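Local coordinates for cobalamin biosynthesis protein CobN (Mycobacterium tuberculosis, PDB 7C6O) that serves as the large catalytic subunit of cobaltochelatase, which inserts cobalt into a corrin ring during cobalamin biosynthesis, probably together with partner subunits that hydrolyse ATP, at residues 1009-1014 with 1020-1025; 1130-1135 with 1141-1146; 1145-1150 with 1191-1196; 1166-1171 with 1195-1200; 1204-1207 with 1213-1216. One frame throughout, in Å; residues are numbered along the deposited sequence. Where two conformers were deposited one is given.

Interaction 1. Residues 1009-1014 with 1020-1025; sequences QLIDSR and ADLAQV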
# COMPACT_ATOMS: atom_id res chain seq x y z
N GLN A 1009 -18.02 7.97 6.71
CA GLN A 1009 -19.14 8.54 5.97
C GLN A 1009 -20.36 8.71 6.87
O GLN A 1009 -21.07 9.73 6.79
CB GLN A 1009 -19.48 7.66 4.77
CG GLN A 1009 -18.48 7.73 3.62
CD GLN A 1009 -17.23 6.90 3.87
OE1 GLN A 1009 -17.13 6.19 4.87
NE2 GLN A 1009 -16.27 6.98 2.95
N LEU A 1010 -20.63 7.72 7.73
CA LEU A 1010 -21.79 7.80 8.61
C LEU A 1010 -21.66 8.96 9.59
O LEU A 1010 -22.59 9.76 9.76
CB LEU A 1010 -21.97 6.48 9.35
CG LEU A 1010 -23.23 6.38 10.21
CD1 LEU A 1010 -24.48 6.43 9.33
CD2 LEU A 1010 -23.21 5.12 11.06
N ILE A 1011 -20.50 9.07 10.25
CA ILE A 1011 -20.31 10.12 11.25
C ILE A 1011 -20.39 11.50 10.61
O ILE A 1011 -20.95 12.44 11.18
CB ILE A 1011 -18.97 9.90 11.99
CG1 ILE A 1011 -19.18 9.08 13.26
CG2 ILE A 1011 -18.31 11.23 12.34
CD1 ILE A 1011 -19.78 7.71 13.04
N ASP A 1012 -19.86 11.63 9.39
CA ASP A 1012 -19.91 12.92 8.71
C ASP A 1012 -21.33 13.27 8.27
O ASP A 1012 -21.70 14.45 8.28
CB ASP A 1012 -18.96 12.93 7.51
CG ASP A 1012 -17.51 13.10 7.93
OD1 ASP A 1012 -17.27 13.40 9.11
OD2 ASP A 1012 -16.62 12.93 7.07
N SER A 1013 -22.13 12.27 7.89
CA SER A 1013 -23.52 12.53 7.53
C SER A 1013 -24.39 12.80 8.75
O SER A 1013 -25.44 13.43 8.61
CB SER A 1013 -24.10 11.34 6.77
OG SER A 1013 -24.45 10.30 7.66
N ARG A 1014 -23.99 12.32 9.92
CA ARG A 1014 -24.72 12.43 11.18
C ARG A 1014 -26.05 11.69 11.16
O ARG A 1014 -26.85 11.84 12.09
CB ARG A 1014 -24.93 13.90 11.58
CG ARG A 1014 -23.66 14.74 11.56
CD ARG A 1014 -23.85 16.09 12.24
NE ARG A 1014 -24.72 16.98 11.48
CZ ARG A 1014 -25.00 18.23 11.84
NH1 ARG A 1014 -24.47 18.73 12.96
NH2 ARG A 1014 -25.80 18.98 11.10
N ALA A 1020 -27.35 0.07 16.80
CA ALA A 1020 -27.85 -0.70 15.67
C ALA A 1020 -27.48 -0.04 14.34
O ALA A 1020 -27.20 -0.73 13.36
CB ALA A 1020 -29.37 -0.87 15.78
N ASP A 1021 -27.49 1.29 14.30
CA ASP A 1021 -27.10 2.00 13.09
C ASP A 1021 -25.61 1.84 12.81
O ASP A 1021 -25.21 1.58 11.68
CB ASP A 1021 -27.46 3.48 13.19
CG ASP A 1021 -28.95 3.72 13.23
OD1 ASP A 1021 -29.71 2.93 12.61
OD2 ASP A 1021 -29.37 4.69 13.88
N LEU A 1022 -24.79 2.03 13.85
CA LEU A 1022 -23.35 1.84 13.69
C LEU A 1022 -23.04 0.44 13.17
O LEU A 1022 -22.26 0.28 12.22
CB LEU A 1022 -22.63 2.09 15.02
CG LEU A 1022 -22.78 3.48 15.64
CD1 LEU A 1022 -22.08 3.55 17.00
CD2 LEU A 1022 -22.24 4.55 14.70
N ALA A 1023 -23.65 -0.58 13.77
CA ALA A 1023 -23.38 -1.95 13.36
C ALA A 1023 -23.89 -2.22 11.95
O ALA A 1023 -23.25 -2.96 11.19
CB ALA A 1023 -24.02 -2.93 14.35
N GLN A 1024 -25.04 -1.64 11.59
CA GLN A 1024 -25.59 -1.88 10.26
C GLN A 1024 -24.66 -1.35 9.17
O GLN A 1024 -24.44 -2.01 8.15
CB GLN A 1024 -26.98 -1.26 10.13
CG GLN A 1024 -27.60 -1.46 8.76
CD GLN A 1024 -29.01 -0.90 8.64
OE1 GLN A 1024 -29.55 -0.35 9.60
NE2 GLN A 1024 -29.61 -1.03 7.46
N VAL A 1025 -24.11 -0.15 9.37
CA VAL A 1025 -23.18 0.40 8.39
C VAL A 1025 -21.90 -0.42 8.36
O VAL A 1025 -21.41 -0.81 7.29
CB VAL A 1025 -22.91 1.89 8.67
CG1 VAL A 1025 -21.75 2.39 7.82
CG2 VAL A 1025 -24.16 2.71 8.41

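Interaction 2. Residues 1130-1135 with 1141-1146; sequences AAMRRH and FEMAAT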
# COMPACT_ATOMS: atom_id res chain seq x y z
N ALA A 1130 1.01 24.86 19.53
CA ALA A 1130 1.80 25.97 19.00
C ALA A 1130 2.44 25.60 17.67
O ALA A 1130 2.55 26.45 16.78
CB ALA A 1130 2.87 26.37 20.02
N ALA A 1131 2.84 24.34 17.51
CA ALA A 1131 3.41 23.89 16.24
C ALA A 1131 2.39 23.98 15.11
O ALA A 1131 2.73 24.40 13.99
CB ALA A 1131 3.93 22.46 16.37
N MET A 1132 1.14 23.59 15.37
CA MET A 1132 0.12 23.70 14.33
C MET A 1132 -0.20 25.15 14.01
O MET A 1132 -0.51 25.47 12.86
CB MET A 1132 -1.14 22.95 14.75
CG MET A 1132 -0.94 21.46 14.99
SD MET A 1132 -0.39 20.54 13.53
CE MET A 1132 1.38 20.41 13.83
N ARG A 1133 -0.11 26.04 15.00
CA ARG A 1133 -0.33 27.46 14.73
C ARG A 1133 0.78 28.09 13.91
O ARG A 1133 0.65 29.25 13.51
CB ARG A 1133 -0.51 28.22 16.05
CG ARG A 1133 -1.85 27.96 16.72
CD ARG A 1133 -2.16 29.00 17.78
NE ARG A 1133 -1.21 28.96 18.88
CZ ARG A 1133 -1.37 28.22 19.98
NH1 ARG A 1133 -2.46 27.47 20.12
NH2 ARG A 1133 -0.46 28.24 20.94
N ARG A 1134 1.87 27.36 13.66
CA ARG A 1134 2.88 27.80 12.70
C ARG A 1134 2.56 27.38 11.28
O ARG A 1134 3.33 27.69 10.37
CB ARG A 1134 4.26 27.25 13.09
CG ARG A 1134 4.77 27.73 14.44
CD ARG A 1134 6.24 27.43 14.60
NE ARG A 1134 6.52 26.00 14.56
CZ ARG A 1134 6.58 25.22 15.63
NH1 ARG A 1134 6.37 25.73 16.84
NH2 ARG A 1134 6.84 23.93 15.50
N HIS A 1135 1.44 26.68 11.06
CA HIS A 1135 1.17 26.11 9.74
C HIS A 1135 -0.21 26.49 9.21
O HIS A 1135 -0.77 25.77 8.37
CB HIS A 1135 1.34 24.59 9.78
CG HIS A 1135 2.76 24.16 9.90
ND1 HIS A 1135 3.61 24.07 8.82
CD2 HIS A 1135 3.50 23.82 10.99
CE1 HIS A 1135 4.81 23.69 9.23
NE2 HIS A 1135 4.77 23.53 10.54
N PHE A 1141 -6.61 22.77 10.27
CA PHE A 1141 -7.27 21.56 9.78
C PHE A 1141 -6.98 20.37 10.68
O PHE A 1141 -7.88 19.58 10.99
CB PHE A 1141 -6.81 21.29 8.34
CG PHE A 1141 -7.41 20.06 7.72
CD1 PHE A 1141 -6.89 18.80 7.98
CD2 PHE A 1141 -8.46 20.17 6.82
CE1 PHE A 1141 -7.43 17.67 7.39
CE2 PHE A 1141 -9.00 19.04 6.23
CZ PHE A 1141 -8.48 17.79 6.51
N GLU A 1142 -5.72 20.20 11.09
CA GLU A 1142 -5.35 19.04 11.91
C GLU A 1142 -6.01 19.10 13.28
O GLU A 1142 -6.37 18.06 13.85
CB GLU A 1142 -3.83 18.95 12.04
CG GLU A 1142 -3.11 18.70 10.72
CD GLU A 1142 -3.41 17.33 10.15
OE1 GLU A 1142 -3.74 16.41 10.93
OE2 GLU A 1142 -3.31 17.17 8.91
N MET A 1143 -6.16 20.30 13.84
CA MET A 1143 -6.88 20.42 15.11
C MET A 1143 -8.33 20.01 14.95
O MET A 1143 -8.87 19.27 15.79
CB MET A 1143 -6.78 21.85 15.64
CG MET A 1143 -5.38 22.28 16.06
SD MET A 1143 -5.36 23.98 16.65
CE MET A 1143 -3.62 24.20 17.01
N ALA A 1144 -8.98 20.46 13.88
CA ALA A 1144 -10.39 20.12 13.66
C ALA A 1144 -10.57 18.63 13.40
O ALA A 1144 -11.55 18.03 13.85
CB ALA A 1144 -10.95 20.94 12.50
N ALA A 1145 -9.65 18.02 12.64
CA ALA A 1145 -9.74 16.59 12.39
C ALA A 1145 -9.62 15.80 13.68
O ALA A 1145 -10.31 14.80 13.87
CB ALA A 1145 -8.67 16.16 11.39
N THR A 1146 -8.74 16.25 14.59
CA THR A 1146 -8.59 15.58 15.87
C THR A 1146 -9.90 15.57 16.65
O THR A 1146 -10.26 14.55 17.26
CB THR A 1146 -7.48 16.25 16.69
OG1 THR A 1146 -6.23 16.11 16.01
CG2 THR A 1146 -7.37 15.63 18.08

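Interaction 3. Residues 1145-1150 with 1191-1196; sequences ATVDYL and HGMAER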
# COMPACT_ATOMS: atom_id res chain seq x y z
N ALA A 1145 -9.65 18.02 12.64
CA ALA A 1145 -9.74 16.59 12.39
C ALA A 1145 -9.62 15.80 13.68
O ALA A 1145 -10.31 14.80 13.87
CB ALA A 1145 -8.67 16.16 11.39
N THR A 1146 -8.74 16.25 14.59
CA THR A 1146 -8.59 15.58 15.87
C THR A 1146 -9.90 15.57 16.65
O THR A 1146 -10.26 14.55 17.26
CB THR A 1146 -7.48 16.25 16.69
OG1 THR A 1146 -6.23 16.11 16.01
CG2 THR A 1146 -7.37 15.63 18.08
N VAL A 1147 -10.64 16.68 16.62
CA VAL A 1147 -11.94 16.70 17.28
C VAL A 1147 -12.88 15.68 16.66
O VAL A 1147 -13.58 14.95 17.36
CB VAL A 1147 -12.55 18.12 17.23
CG1 VAL A 1147 -13.95 18.12 17.81
CG2 VAL A 1147 -11.66 19.10 17.99
N ASP A 1148 -12.89 15.59 15.32
CA ASP A 1148 -13.77 14.65 14.64
C ASP A 1148 -13.41 13.21 14.96
O ASP A 1148 -14.29 12.36 15.14
CB ASP A 1148 -13.72 14.88 13.13
CG ASP A 1148 -14.56 16.07 12.68
OD1 ASP A 1148 -15.37 16.58 13.48
OD2 ASP A 1148 -14.39 16.50 11.52
N TYR A 1149 -12.11 12.90 15.03
CA TYR A 1149 -11.70 11.51 15.23
C TYR A 1149 -11.86 11.08 16.68
O TYR A 1149 -12.21 9.93 16.95
CB TYR A 1149 -10.26 11.32 14.75
CG TYR A 1149 -10.05 11.73 13.30
CD1 TYR A 1149 -11.12 11.73 12.40
CD2 TYR A 1149 -8.81 12.14 12.84
CE1 TYR A 1149 -10.94 12.11 11.09
CE2 TYR A 1149 -8.62 12.52 11.52
CZ TYR A 1149 -9.69 12.51 10.65
OH TYR A 1149 -9.52 12.89 9.34
N LEU A 1150 -11.62 12.00 17.62
CA LEU A 1150 -11.99 11.72 19.01
C LEU A 1150 -13.49 11.49 19.14
O LEU A 1150 -13.92 10.56 19.84
CB LEU A 1150 -11.54 12.87 19.91
CG LEU A 1150 -10.04 12.97 20.18
CD1 LEU A 1150 -9.74 14.20 21.02
CD2 LEU A 1150 -9.53 11.71 20.87
N HIS A 1191 -15.84 26.42 12.60
CA HIS A 1191 -17.27 26.13 12.59
C HIS A 1191 -17.53 24.65 12.79
O HIS A 1191 -18.41 24.26 13.57
CB HIS A 1191 -17.88 26.62 11.27
CG HIS A 1191 -19.38 26.58 11.25
ND1 HIS A 1191 -20.08 25.44 10.90
CD2 HIS A 1191 -20.30 27.53 11.51
CE1 HIS A 1191 -21.38 25.70 10.96
NE2 HIS A 1191 -21.54 26.96 11.33
N GLY A 1192 -16.77 23.79 12.10
CA GLY A 1192 -16.97 22.36 12.23
C GLY A 1192 -16.66 21.84 13.62
O GLY A 1192 -17.31 20.92 14.11
N MET A 1193 -15.64 22.41 14.26
CA MET A 1193 -15.29 22.00 15.62
C MET A 1193 -16.41 22.34 16.60
O MET A 1193 -16.82 21.50 17.41
CB MET A 1193 -14.00 22.68 16.07
CG MET A 1193 -12.73 22.12 15.48
SD MET A 1193 -11.28 22.79 16.33
CE MET A 1193 -11.70 24.52 16.40
N ALA A 1194 -16.89 23.58 16.56
CA ALA A 1194 -17.99 23.97 17.44
C ALA A 1194 -19.23 23.13 17.18
O ALA A 1194 -19.91 22.70 18.12
CB ALA A 1194 -18.30 25.46 17.27
N GLU A 1195 -19.52 22.87 15.90
CA GLU A 1195 -20.67 22.04 15.56
C GLU A 1195 -20.51 20.62 16.11
O GLU A 1195 -21.45 20.05 16.66
CB GLU A 1195 -20.86 22.01 14.05
CG GLU A 1195 -22.30 21.92 13.60
CD GLU A 1195 -22.44 21.97 12.10
OE1 GLU A 1195 -21.82 21.13 11.41
OE2 GLU A 1195 -23.16 22.86 11.60
N ARG A 1196 -19.31 20.05 15.97
CA ARG A 1196 -19.10 18.67 16.42
C ARG A 1196 -19.19 18.56 17.94
O ARG A 1196 -19.75 17.59 18.47
CB ARG A 1196 -17.76 18.14 15.92
CG ARG A 1196 -17.59 16.64 16.13
CD ARG A 1196 -18.48 15.85 15.19
NE ARG A 1196 -17.92 15.82 13.84
CZ ARG A 1196 -18.54 15.31 12.78
NH1 ARG A 1196 -19.76 14.79 12.91
NH2 ARG A 1196 -17.95 15.32 11.59
O HOH W 1 -16.36 18.22 10.91

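Interaction 4. Residues 1166-1171 with 1195-1200; sequences EQLTQR and ERLLEA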
# COMPACT_ATOMS: atom_id res chain seq x y z
N GLU A 1166 -14.46 19.18 28.03
CA GLU A 1166 -14.29 20.52 28.58
C GLU A 1166 -12.95 21.11 28.16
O GLU A 1166 -12.88 22.25 27.71
CB GLU A 1166 -14.42 20.49 30.10
CG GLU A 1166 -15.80 20.14 30.61
CD GLU A 1166 -15.87 20.08 32.13
OE1 GLU A 1166 -14.81 20.08 32.78
OE2 GLU A 1166 -17.00 20.02 32.66
N GLN A 1167 -11.87 20.33 28.31
CA GLN A 1167 -10.55 20.84 27.96
C GLN A 1167 -10.41 21.03 26.46
O GLN A 1167 -9.79 22.00 26.01
CB GLN A 1167 -9.47 19.90 28.50
CG GLN A 1167 -9.41 19.85 30.01
CD GLN A 1167 -9.21 21.23 30.62
OE1 GLN A 1167 -8.32 21.98 30.19
NE2 GLN A 1167 -10.03 21.57 31.61
N LEU A 1168 -10.97 20.10 25.67
CA LEU A 1168 -10.94 20.26 24.22
C LEU A 1168 -11.66 21.54 23.80
O LEU A 1168 -11.15 22.30 22.97
CB LEU A 1168 -11.58 19.03 23.56
CG LEU A 1168 -11.40 18.86 22.06
CD1 LEU A 1168 -9.92 18.76 21.71
CD2 LEU A 1168 -12.15 17.63 21.58
N THR A 1169 -12.84 21.79 24.36
CA THR A 1169 -13.60 22.98 24.00
C THR A 1169 -12.84 24.25 24.36
O THR A 1169 -12.75 25.19 23.55
CB THR A 1169 -14.96 22.95 24.70
OG1 THR A 1169 -15.70 21.80 24.27
CG2 THR A 1169 -15.76 24.21 24.39
N GLN A 1170 -12.27 24.30 25.56
CA GLN A 1170 -11.59 25.51 26.01
C GLN A 1170 -10.31 25.75 25.23
O GLN A 1170 -10.04 26.88 24.78
CB GLN A 1170 -11.31 25.42 27.52
CG GLN A 1170 -10.59 26.64 28.08
CD GLN A 1170 -11.36 27.92 27.86
OE1 GLN A 1170 -12.59 27.95 27.95
NE2 GLN A 1170 -10.65 28.99 27.55
N ARG A 1171 -9.49 24.71 25.05
CA ARG A 1171 -8.18 24.91 24.42
C ARG A 1171 -8.31 25.19 22.93
O ARG A 1171 -7.57 26.02 22.39
CB ARG A 1171 -7.29 23.68 24.65
CG ARG A 1171 -6.98 23.40 26.11
CD ARG A 1171 -6.31 24.58 26.77
NE ARG A 1171 -4.95 24.79 26.30
CZ ARG A 1171 -4.27 25.93 26.45
NH1 ARG A 1171 -4.84 26.97 27.04
NH2 ARG A 1171 -3.03 26.03 25.99
N GLU A 1195 -19.52 22.87 15.90
CA GLU A 1195 -20.67 22.04 15.56
C GLU A 1195 -20.51 20.62 16.11
O GLU A 1195 -21.45 20.05 16.66
CB GLU A 1195 -20.86 22.01 14.05
CG GLU A 1195 -22.30 21.92 13.60
CD GLU A 1195 -22.44 21.97 12.10
OE1 GLU A 1195 -21.82 21.13 11.41
OE2 GLU A 1195 -23.16 22.86 11.60
N ARG A 1196 -19.31 20.05 15.97
CA ARG A 1196 -19.10 18.67 16.42
C ARG A 1196 -19.19 18.56 17.94
O ARG A 1196 -19.75 17.59 18.47
CB ARG A 1196 -17.76 18.14 15.92
CG ARG A 1196 -17.59 16.64 16.13
CD ARG A 1196 -18.48 15.85 15.19
NE ARG A 1196 -17.92 15.82 13.84
CZ ARG A 1196 -18.54 15.31 12.78
NH1 ARG A 1196 -19.76 14.79 12.91
NH2 ARG A 1196 -17.95 15.32 11.59
N LEU A 1197 -18.64 19.54 18.66
CA LEU A 1197 -18.72 19.50 20.12
C LEU A 1197 -20.16 19.68 20.59
O LEU A 1197 -20.59 19.02 21.55
CB LEU A 1197 -17.81 20.57 20.72
CG LEU A 1197 -16.31 20.35 20.47
CD1 LEU A 1197 -15.52 21.64 20.65
CD2 LEU A 1197 -15.77 19.26 21.38
N LEU A 1198 -20.92 20.54 19.92
CA LEU A 1198 -22.35 20.64 20.22
C LEU A 1198 -23.09 19.36 19.87
O LEU A 1198 -24.06 19.00 20.54
CB LEU A 1198 -22.95 21.84 19.50
CG LEU A 1198 -22.61 23.20 20.11
CD1 LEU A 1198 -22.89 24.31 19.12
CD2 LEU A 1198 -23.40 23.41 21.39
N GLU A 1199 -22.64 18.64 18.83
CA GLU A 1199 -23.25 17.35 18.52
C GLU A 1199 -22.97 16.33 19.61
O GLU A 1199 -23.85 15.53 19.96
CB GLU A 1199 -22.77 16.83 17.16
CG GLU A 1199 -23.33 15.45 16.82
CD GLU A 1199 -22.78 14.87 15.53
OE1 GLU A 1199 -23.20 13.75 15.16
OE2 GLU A 1199 -21.93 15.52 14.88
N ALA A 1200 -21.75 16.33 20.16
CA ALA A 1200 -21.44 15.42 21.25
C ALA A 1200 -22.33 15.69 22.46
O ALA A 1200 -22.79 14.76 23.13
CB ALA A 1200 -19.97 15.53 21.63

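Interaction 5. Residues 1204-1207 with 1213-1216; sequences GLWA and TLDG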
# COMPACT_ATOMS: atom_id res chain seq x y z
N GLY A 1204 -25.42 13.24 23.98
CA GLY A 1204 -25.11 12.74 25.30
C GLY A 1204 -23.76 12.07 25.43
O GLY A 1204 -23.44 11.55 26.51
N LEU A 1205 -22.96 12.02 24.36
CA LEU A 1205 -21.59 11.55 24.47
C LEU A 1205 -20.79 12.45 25.42
O LEU A 1205 -19.94 11.98 26.18
CB LEU A 1205 -20.93 11.51 23.09
CG LEU A 1205 -21.58 10.53 22.11
CD1 LEU A 1205 -21.09 10.80 20.69
CD2 LEU A 1205 -21.28 9.10 22.52
N TRP A 1206 -21.05 13.75 25.35
CA TRP A 1206 -20.65 14.72 26.37
C TRP A 1206 -21.84 14.85 27.31
O TRP A 1206 -22.83 15.51 26.98
CB TRP A 1206 -20.27 16.04 25.71
CG TRP A 1206 -19.70 17.08 26.61
CD1 TRP A 1206 -19.47 16.98 27.95
CD2 TRP A 1206 -19.29 18.39 26.23
NE1 TRP A 1206 -18.93 18.15 28.43
CE2 TRP A 1206 -18.81 19.04 27.38
CE3 TRP A 1206 -19.27 19.08 25.01
CZ2 TRP A 1206 -18.33 20.34 27.36
CZ3 TRP A 1206 -18.79 20.38 24.99
CH2 TRP A 1206 -18.32 20.99 26.16
N ALA A 1207 -21.75 14.21 28.48
CA ALA A 1207 -22.95 13.93 29.26
C ALA A 1207 -23.48 15.17 29.99
O ALA A 1207 -24.69 15.42 29.98
CB ALA A 1207 -22.66 12.81 30.27
N THR A 1213 -20.84 26.98 28.78
CA THR A 1213 -19.92 26.49 27.76
C THR A 1213 -20.65 26.23 26.45
O THR A 1213 -20.14 26.58 25.37
CB THR A 1213 -19.23 25.22 28.27
OG1 THR A 1213 -18.58 25.51 29.51
CG2 THR A 1213 -18.18 24.74 27.26
N LEU A 1214 -21.84 25.62 26.50
CA LEU A 1214 -22.61 25.42 25.28
C LEU A 1214 -23.00 26.75 24.64
O LEU A 1214 -22.97 26.89 23.41
CB LEU A 1214 -23.85 24.57 25.57
CG LEU A 1214 -23.62 23.13 26.04
CD1 LEU A 1214 -24.94 22.38 26.10
CD2 LEU A 1214 -22.63 22.42 25.13
N ASP A 1215 -23.35 27.74 25.46
CA ASP A 1215 -23.66 29.06 24.93
C ASP A 1215 -22.46 29.66 24.21
O ASP A 1215 -22.60 30.28 23.15
CB ASP A 1215 -24.13 30.00 26.05
CG ASP A 1215 -25.49 29.62 26.60
OD1 ASP A 1215 -26.26 28.95 25.89
OD2 ASP A 1215 -25.79 30.01 27.75
N GLY A 1216 -21.26 29.47 24.77
CA GLY A 1216 -20.06 29.93 24.09
C GLY A 1216 -19.85 29.24 22.75
O GLY A 1216 -19.46 29.87 21.77

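Interaction 1. Residues 1009-1014 with 1020-1025
Leu1010 carries this contact, meeting Leu1022 and Val1025 across a short helix-loop-helix. The two helices run roughly antiparallel, at 138°. Their axes stay 11.2 Å apart, and branched apolar side chains meet between them. The CB of Leu1010 points at helix 1019-1030. With CG anti to the backbone N (chi1 -174°), the side chain continues outward from it. CG comes within 4.2 Å of Val1025 CG2. Both methyls also reach that CG2: Leu1010 CD1 lies 3.8 Å from it and Leu1010 CD2 3.7 Å. Leu1010 CD2 also lies 3.8 Å from Leu1022 CD2, where the two leucines cross at about a right angle. Toward the backbone, Leu1010 CD2 is 4.1 Å from Asp1021 O. Ile1011 adds a looser touch, its CD1 reaching Leu1022 CD2.

The contact is apolar and buried. Trp1016, in the connecting loop, packs on Leu1010, Asp1021 and Leu1022. Tyr521 of helix 517-522 packs on Leu1010 and Asp1021. The carboxylate of Asp1021 accepts from the backbone N of Arg1017. At the end of the first helix, Leu1010 O takes two bonds, one from Arg1014 N and one from Ser1013 OG at 2.9 Å.

Interaction 2. Residues 1130-1135 with 1141-1146
Met1132 and Met1143 meet through apolar groups. The chain of Met1143 is extended beyond CG, and this carries its CE across to the first segment. There Met1143 CE rests 3.6 Å from Met1132 CB and 4.2 Å from Arg1133 CG. It sits against the base of one side chain and the aliphatic part of the other. Met1132 itself is bent at chi2 (-62°) and chi3, which turns its end away. Its SD still lies 4.1 Å from Glu1142 CB.

The polar bonds run within each segment or to other parts of the chain. A type I beta turn from Met1132 to His1135 closes with His1135 N giving to Met1132 O at 2.9 Å. In the second helix, Thr1146 OG1 and Thr1146 N reach Glu1142 O from opposite faces of its plane. Outside the pair, Glu1142 OE2 makes a salt bridge with Lys1138 in one of its two conformers, and Arg1133 NH1 bonds Asn1178 of helix 1176-1185.

The turn thus folds helix 1126-1132 back against helix 1136-1157. The link is apolar, built on two thioether side chains, and probably rests on burial and fit. Arg1133 and Glu1142 lend their aliphatic carbons, while their charged ends turn to partners outside the pair.

Interaction 3. Residues 1145-1150 with 1191-1196
Asp1148 and Arg1196 form a salt bridge across two nearly parallel helices. Arg1196 NE gives to Asp1148 OD1 at 2.7 Å, and the bond is almost straight at 170°. The oxygen lies at the guanidinium edge, close to its plane. The carboxylate is turned steeply against the guanidinium, and NE meets OD1 from above the carboxylate plane. This is a one-oxygen bridge, not a two-pronged one. Bends at chi2 (72°) and chi3 lay the aliphatic chain of Arg1196 alongside the same oxygen, its CG 3.5 Å from Asp1148 OD1. Water 1 donates to Asp1148 OD2 at 2.7 Å and makes a weak, long bond with Arg1196 NH2.

The arginine has partners beyond the pair. NH1 bonds Ile1011 O, and NH2 makes a long, weak ion pair with Asp1012, which should help fix the rotation of the group.

Beyond the bridge the contact is apolar. Val1147 CG2 touches Met1193 SD and Met1193 CG, each at 4.1 Å, and these side chains cross at about a right angle. Val1147 CG1 comes 4.3 Å from Arg1196 CB. Leu1168 and Tyr1172 of helix 1162-1174 pack on Val1147. With axes 9.5 Å apart and inclined by 24°, helices 1136-1157 and 1187-1203 form a close pair in the C-terminal helical bundle.

Interaction 4. Residues 1166-1171 with 1195-1200
Leu1197 reaches Thr1169 and Leu1168 because its CG stands anti to the carbonyl carbon, with chi1 at -65°. The CB bond already points at the other helix, and this torsion brings both methyls up against Thr1169. Thr1169 has chi1 at -61°, which places OG1 beside its own backbone N and on the side where Leu1197 arrives. The pair joins helix 1162-1174 to helix 1187-1203 in the C-terminal helical bundle. The nearest CA atoms, of Thr1169 and Leu1197, are 7.3 Å apart.

Both methyls of Leu1197 lie against the hydroxyl. CD1 is 3.6 Å from Thr1169 OG1, and CD2 is 3.8 Å from the same oxygen. CD1 also comes within 4.1 Å of Thr1169 CA. The two side chains slide past each other in opposite directions. The hydroxyl is not left without a polar partner, since OG1 bonds Tyr1165 O one turn back in its own helix. The bond satisfies a buried hydroxyl that otherwise faces leucine methyls. A wider pi-type turn begins at Thr1169.

In one of the two conformers of Leu1168, its CD2 lies 4.0 Å from Leu1197 CD2. Tyr1165 and Val1173 of helix 1162-1174 also pack on Leu1197, and Trp1206 packs on Thr1169.

Along helix 1187-1203, and not facing helix 1162-1174, Arg1196 pairs with Glu1199, whose OE1 makes a salt bridge with Arg1203. Arg1196 NH1 gives to Glu1199 OE2 at 3.0 Å, on the syn side of the carboxylate, with a bent N-H...O angle of 143°.

Interaction 5. Residues 1204-1207 with 1213-1216
The backbones of Trp1206 and Leu1214, whose side chains touch, stand well apart, with CA atoms 10.9 Å from each other. Residues 1204-1207 form an irregular loop, while 1213-1216 are helical. Gly1204 ends helix 1187-1203 with a positive phi of 80° and two bonds back into the last turn, a Schellman motif. The chain then turns, and Trp1206 N bonds Ala1200 O.

Trp1206 spans the gap with its ring system. Its CG lies opposite the backbone N across the CA-CB bond (chi1 -174°), which aims the indole at the second helix. The contact closes the helix-loop-helix made by helices 1187-1203 and 1211-1226, the last two of the chain. The six-membered ring leads. Trp1206 CH2 meets Thr1213 CG2 at 3.9 Å, and the methyl comes in at the ring edge, near its plane. The two side chains cross at about a right angle. Leu1214 approaches the neighbouring corner more loosely, its CD2 4.4 Å from Trp1206 CZ3.

Other parts of the bundle hold the indole as well. Tyr1165 of helix 1162-1174 stacks on it, and Asp1162 and Thr1169 of that helix touch it. Leu1214 also packs on Leu1198 and Ala1201 of helix 1187-1203.

Overall arrangement
Interaction 1 comes first and closes the short loop between helices 1007-1013 and 1019-1030. Interaction 2 closes a similarly short connection, and its second helix, 1136-1157, continues into interaction 3. Interaction 3 spans about 40 residues and brings helix 1187-1203 back beside that helix. Interaction 4 opens within this span, on helix 1162-1174, and ends on helix 1187-1203 just past interaction 3, sharing Glu1195 and Arg1196 with it. The two loops therefore cross. Interaction 5 closes the final turn into helix 1211-1226 and touches interaction 4 through Trp1206. Arg1196 ties the bundle to interaction 1, which lies about 16 Å from interaction 3 between centres.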